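Local coordinates for FixK2 protein (Bradyrhizobium japonicum, PDB 4I2O) that binds DNA through a helix-turn-helix as a transcription factor of the CRP/FNR superfamily, and probably regulates genes of nitrogen fixation, at residues Glu196-Ser199 with Arg200-Gln204. The protein carries 1 engineered substitution. Numbering follows the deposited sequence.
Sequences ETVS and RALSQ. With nucleotides of chain C.
In the recognition helix of the CRP-like helix-turn-helix, helix 195-207, R200 lies alongside E196 one turn back, and both point into the DNA; the backbone hydrogen bond from R200 N to E196 O (2.9 Å) ties the two turns. The arginine chain runs extended from CG to NE, with chi1 at -55° carrying CG past E196 O, and its guanidinium reads guanine DG10 of chain C by a two-pronged grip: NH1 gives to N7 at 2.9 Å, NH2 to O6 at 2.8 Å. Methyl C7 of DT9 of chain C lies over one guanidinium face, while water 1, at the edge, accepts from NE and donates to T197 OG1, which also hydrogen-bonds a DNA phosphate. E196 CB packs against R200 NH2 (3.7 Å), but E196 OE2 hydrogen-bonds N4 of a cytosine of the bound DNA. With alanine at R200, N7 and O6 of that guanine would probably lose these two donors, and the thymine methyl its guanidinium neighbour. Toward the DNA sugar-phosphate backbone, chi1 of -173° swings S199 OG out to OP2 of DT8 of chain C, to which it donates at 2.6 Å, and water 2 links it to S203 OG. V198 CG1 meets L202 CD1 at 4.0 Å; V198 packs on I187 of helix 184-191, the motif's first helix, L202 also on L165, L211 and F213.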
ATOM      1  N   GLU A 196      15.321  14.311  10.739  1.00 17.07           N
ATOM      2  CA  GLU A 196      16.767  14.384  10.970  1.00 21.51           C
ATOM      3  C   GLU A 196      17.471  13.325  10.125  1.00 20.35           C
ATOM      4  O   GLU A 196      18.502  13.579   9.527  1.00 21.42           O
ATOM      5  CB  GLU A 196      17.108  14.103  12.446  1.00 23.11           C
ATOM      6  CG  GLU A 196      16.698  15.206  13.388  1.00 23.90           C
ATOM      7  CD  GLU A 196      15.400  14.929  14.118  1.00 30.74           C
ATOM      8  OE1 GLU A 196      14.448  14.347  13.489  1.00 24.86           O
ATOM      9  OE2 GLU A 196      15.364  15.251  15.341  1.00 39.80           O
ATOM     10  N   THR A 197      16.953  12.095  10.144  1.00 18.77           N
ATOM     11  CA  THR A 197      17.545  11.075   9.294  1.00 16.12           C
ATOM     12  C   THR A 197      17.526  11.441   7.812  1.00 17.47           C
ATOM     13  O   THR A 197      18.517  11.237   7.077  1.00 19.09           O
ATOM     14  CB  THR A 197      16.809   9.750   9.548  1.00 18.33           C
ATOM     15  OG1 THR A 197      17.220   9.362  10.879  1.00 17.68           O
ATOM     16  CG2 THR A 197      17.322   8.669   8.556  1.00 24.45           C
ATOM     17  N   VAL A 198      16.381  11.923   7.338  1.00 16.85           N
ATOM     18  CA  VAL A 198      16.319  12.438   5.952  1.00 19.00           C
ATOM     19  C   VAL A 198      17.367  13.528   5.731  1.00 19.66           C
ATOM     20  O   VAL A 198      18.118  13.491   4.752  1.00 17.48           O
ATOM     21  CB  VAL A 198      14.896  12.941   5.632  1.00 18.30           C
ATOM     22  CG1 VAL A 198      14.862  13.672   4.270  1.00 18.97           C
ATOM     23  CG2 VAL A 198      13.901  11.775   5.626  1.00 17.53           C
ATOM     24  N   SER A 199      17.464  14.495   6.639  1.00 18.90           N
ATOM     25  CA  SER A 199      18.503  15.563   6.466  1.00 21.39           C
ATOM     26  C   SER A 199      19.904  14.965   6.324  1.00 24.60           C
ATOM     27  O   SER A 199      20.689  15.379   5.448  1.00 22.26           O
ATOM     28  CB  SER A 199      18.482  16.470   7.699  1.00 21.78           C
ATOM     29  OG  SER A 199      19.338  17.608   7.548  1.00 23.27           O
ATOM     30  N   ARG A 200      20.239  13.986   7.182  1.00 24.84           N
ATOM     31  CA  ARG A 200      21.569  13.405   7.157  1.00 21.71           C
ATOM     32  C   ARG A 200      21.877  12.698   5.861  1.00 20.06           C
ATOM     33  O   ARG A 200      23.007  12.793   5.353  1.00 23.07           O
ATOM     34  CB  ARG A 200      21.777  12.394   8.360  1.00 24.23           C
ATOM     35  CG  ARG A 200      21.502  13.014   9.740  1.00 27.12           C
ATOM     36  CD  ARG A 200      21.768  11.969  10.924  1.00 22.65           C
ATOM     37  NE  ARG A 200      20.937  12.282  12.089  1.00 24.50           N
ATOM     38  CZ  ARG A 200      21.208  13.255  12.952  1.00 25.69           C
ATOM     39  NH1 ARG A 200      22.295  14.032  12.802  1.00 26.84           N
ATOM     40  NH2 ARG A 200      20.375  13.465  13.967  1.00 26.28           N
ATOM     41  N   ALA A 201      20.888  11.983   5.316  1.00 21.35           N
ATOM     42  CA  ALA A 201      21.090  11.250   4.083  1.00 24.31           C
ATOM     43  C   ALA A 201      21.290  12.256   2.951  1.00 22.42           C
ATOM     44  O   ALA A 201      22.177  12.094   2.097  1.00 21.60           O
ATOM     45  CB  ALA A 201      19.869  10.365   3.774  1.00 19.70           C
ATOM     46  N   LEU A 202      20.463  13.304   2.936  1.00 17.88           N
ATOM     47  CA  LEU A 202      20.640  14.376   1.922  1.00 23.31           C
ATOM     48  C   LEU A 202      21.991  15.066   2.061  1.00 27.10           C
ATOM     49  O   LEU A 202      22.660  15.353   1.061  1.00 24.96           O
ATOM     50  CB  LEU A 202      19.508  15.403   2.008  1.00 24.62           C
ATOM     51  CG  LEU A 202      18.151  14.856   1.653  1.00 21.99           C
ATOM     52  CD1 LEU A 202      17.108  15.970   1.961  1.00 22.35           C
ATOM     53  CD2 LEU A 202      18.086  14.489   0.145  1.00 22.52           C
ATOM     54  N   SER A 203      22.419  15.327   3.294  1.00 25.10           N
ATOM     55  CA  SER A 203      23.760  15.895   3.500  1.00 28.24           C
ATOM     56  C   SER A 203      24.868  15.024   2.955  1.00 26.56           C
ATOM     57  O   SER A 203      25.816  15.499   2.348  1.00 32.24           O
ATOM     58  CB  SER A 203      24.045  16.195   4.983  1.00 29.69           C
ATOM     59  OG  SER A 203      23.282  17.308   5.457  1.00 34.67           O
ATOM     60  N   GLN A 204      24.750  13.725   3.205  1.00 23.44           N
ATOM     61  CA  GLN A 204      25.729  12.801   2.706  1.00 23.23           C
ATOM     62  C   GLN A 204      25.773  12.751   1.173  1.00 27.57           C
ATOM     63  O   GLN A 204      26.877  12.703   0.599  1.00 30.07           O
ATOM     64  CB  GLN A 204      25.401  11.410   3.308  1.00 24.14           C
ATOM     65  CG  GLN A 204      26.372  10.306   2.983  1.00 34.73           C
ATOM     66  CD  GLN A 204      25.933   9.006   3.636  1.00 45.26           C
ATOM     67  OE1 GLN A 204      25.120   9.021   4.576  1.00 45.27           O
ATOM     68  NE2 GLN A 204      26.429   7.878   3.124  1.00 51.28           N
TER
ATOM     69  P    DT C   9      25.149  19.856   7.551  1.00 35.53           P
ATOM     70  OP1  DT C   9      26.253  20.614   6.929  1.00 39.19           O
ATOM     71  OP2  DT C   9      24.687  18.563   6.993  1.00 40.18           O
ATOM     72  O5'  DT C   9      25.457  19.514   9.089  1.00 34.38           O
ATOM     73  C5'  DT C   9      26.029  20.573   9.945  1.00 31.58           C
ATOM     74  C4'  DT C   9      25.935  19.991  11.337  1.00 37.56           C
ATOM     75  O4'  DT C   9      24.561  19.761  11.755  1.00 32.82           O
ATOM     76  C3'  DT C   9      26.606  18.628  11.501  1.00 39.94           C
ATOM     77  O3'  DT C   9      27.794  18.900  12.251  1.00 42.91           O
ATOM     78  C2'  DT C   9      25.643  17.822  12.344  1.00 35.18           C
ATOM     79  C1'  DT C   9      24.626  18.833  12.816  1.00 32.83           C
ATOM     80  N1   DT C   9      23.213  18.364  13.021  1.00 28.97           N
ATOM     81  C2   DT C   9      22.624  18.688  14.241  1.00 29.35           C
ATOM     82  O2   DT C   9      23.211  19.274  15.170  1.00 31.53           O
ATOM     83  N3   DT C   9      21.327  18.291  14.388  1.00 28.70           N
ATOM     84  C4   DT C   9      20.551  17.652  13.444  1.00 28.00           C
ATOM     85  O4   DT C   9      19.371  17.368  13.683  1.00 27.06           O
ATOM     86  C5   DT C   9      21.198  17.353  12.183  1.00 24.73           C
ATOM     87  C7   DT C   9      20.389  16.632  11.100  1.00 25.80           C
ATOM     88  C6   DT C   9      22.470  17.759  12.011  1.00 27.83           C
ATOM     89  P    DT C   8      18.818  20.130   5.250  1.00 24.53           P
ATOM     90  OP1  DT C   8      19.570  20.302   3.929  1.00 27.87           O
ATOM     91  OP2  DT C   8      18.026  18.992   5.710  1.00 21.89           O
ATOM     92  O5'  DT C   8      19.991  20.339   6.405  1.00 27.03           O
ATOM     93  C5'  DT C   8      20.792  21.500   6.204  1.00 30.66           C
ATOM     94  C4'  DT C   8      21.728  21.590   7.395  1.00 34.53           C
ATOM     95  O4'  DT C   8      20.981  21.735   8.625  1.00 29.16           O
ATOM     96  C3'  DT C   8      22.585  20.327   7.620  1.00 29.64           C
ATOM     97  O3'  DT C   8      23.893  20.839   7.637  1.00 34.99           O
ATOM     98  C2'  DT C   8      22.261  19.734   8.987  1.00 29.71           C
ATOM     99  C1'  DT C   8      21.659  20.947   9.649  1.00 27.21           C
ATOM    100  N1   DT C   8      20.593  20.683  10.712  1.00 28.36           N
ATOM    101  C2   DT C   8      20.759  21.143  12.024  1.00 33.05           C
ATOM    102  O2   DT C   8      21.774  21.703  12.457  1.00 32.02           O
ATOM    103  N3   DT C   8      19.714  20.939  12.869  1.00 29.01           N
ATOM    104  C4   DT C   8      18.504  20.288  12.538  1.00 28.89           C
ATOM    105  O4   DT C   8      17.615  20.208  13.389  1.00 28.43           O
ATOM    106  C5   DT C   8      18.374  19.813  11.167  1.00 28.18           C
ATOM    107  C7   DT C   8      17.103  19.093  10.728  1.00 26.93           C
ATOM    108  C6   DT C   8      19.402  20.040  10.305  1.00 24.87           C
ATOM    109  P    DG C  10      28.771  17.707  12.717  1.00 43.95           P
ATOM    110  OP1  DG C  10      30.145  18.245  12.686  1.00 46.64           O
ATOM    111  OP2  DG C  10      28.411  16.465  12.005  1.00 42.63           O
ATOM    112  O5'  DG C  10      28.346  17.447  14.236  1.00 41.72           O
ATOM    113  C5'  DG C  10      28.454  18.530  15.177  1.00 44.01           C
ATOM    114  C4'  DG C  10      27.963  17.962  16.504  1.00 46.18           C
ATOM    115  O4'  DG C  10      26.507  17.819  16.472  1.00 37.36           O
ATOM    116  C3'  DG C  10      28.557  16.600  16.913  1.00 46.50           C
ATOM    117  O3'  DG C  10      28.990  16.820  18.233  1.00 45.29           O
ATOM    118  C2'  DG C  10      27.366  15.660  16.843  1.00 42.91           C
ATOM    119  C1'  DG C  10      26.197  16.591  17.124  1.00 37.19           C
ATOM    120  N9   DG C  10      24.890  16.144  16.588  1.00 30.30           N
ATOM    121  C8   DG C  10      24.540  15.837  15.285  1.00 27.94           C
ATOM    122  N7   DG C  10      23.288  15.493  15.161  1.00 26.57           N
ATOM    123  C5   DG C  10      22.763  15.617  16.448  1.00 26.85           C
ATOM    124  C6   DG C  10      21.455  15.415  16.916  1.00 28.75           C
ATOM    125  O6   DG C  10      20.467  15.099  16.235  1.00 28.72           O
ATOM    126  N1   DG C  10      21.342  15.681  18.273  1.00 28.68           N
ATOM    127  C2   DG C  10      22.392  16.060  19.086  1.00 32.87           C
ATOM    128  N2   DG C  10      22.109  16.236  20.393  1.00 35.18           N
ATOM    129  N3   DG C  10      23.632  16.302  18.648  1.00 30.55           N
ATOM    130  C4   DG C  10      23.750  16.016  17.336  1.00 26.63           C
TER
HETATM  131  O   HOH W   1      18.684  10.796  12.980  1.00 24.81           O
HETATM  132  O   HOH W   2      21.949  16.781   7.931  1.00 29.22           O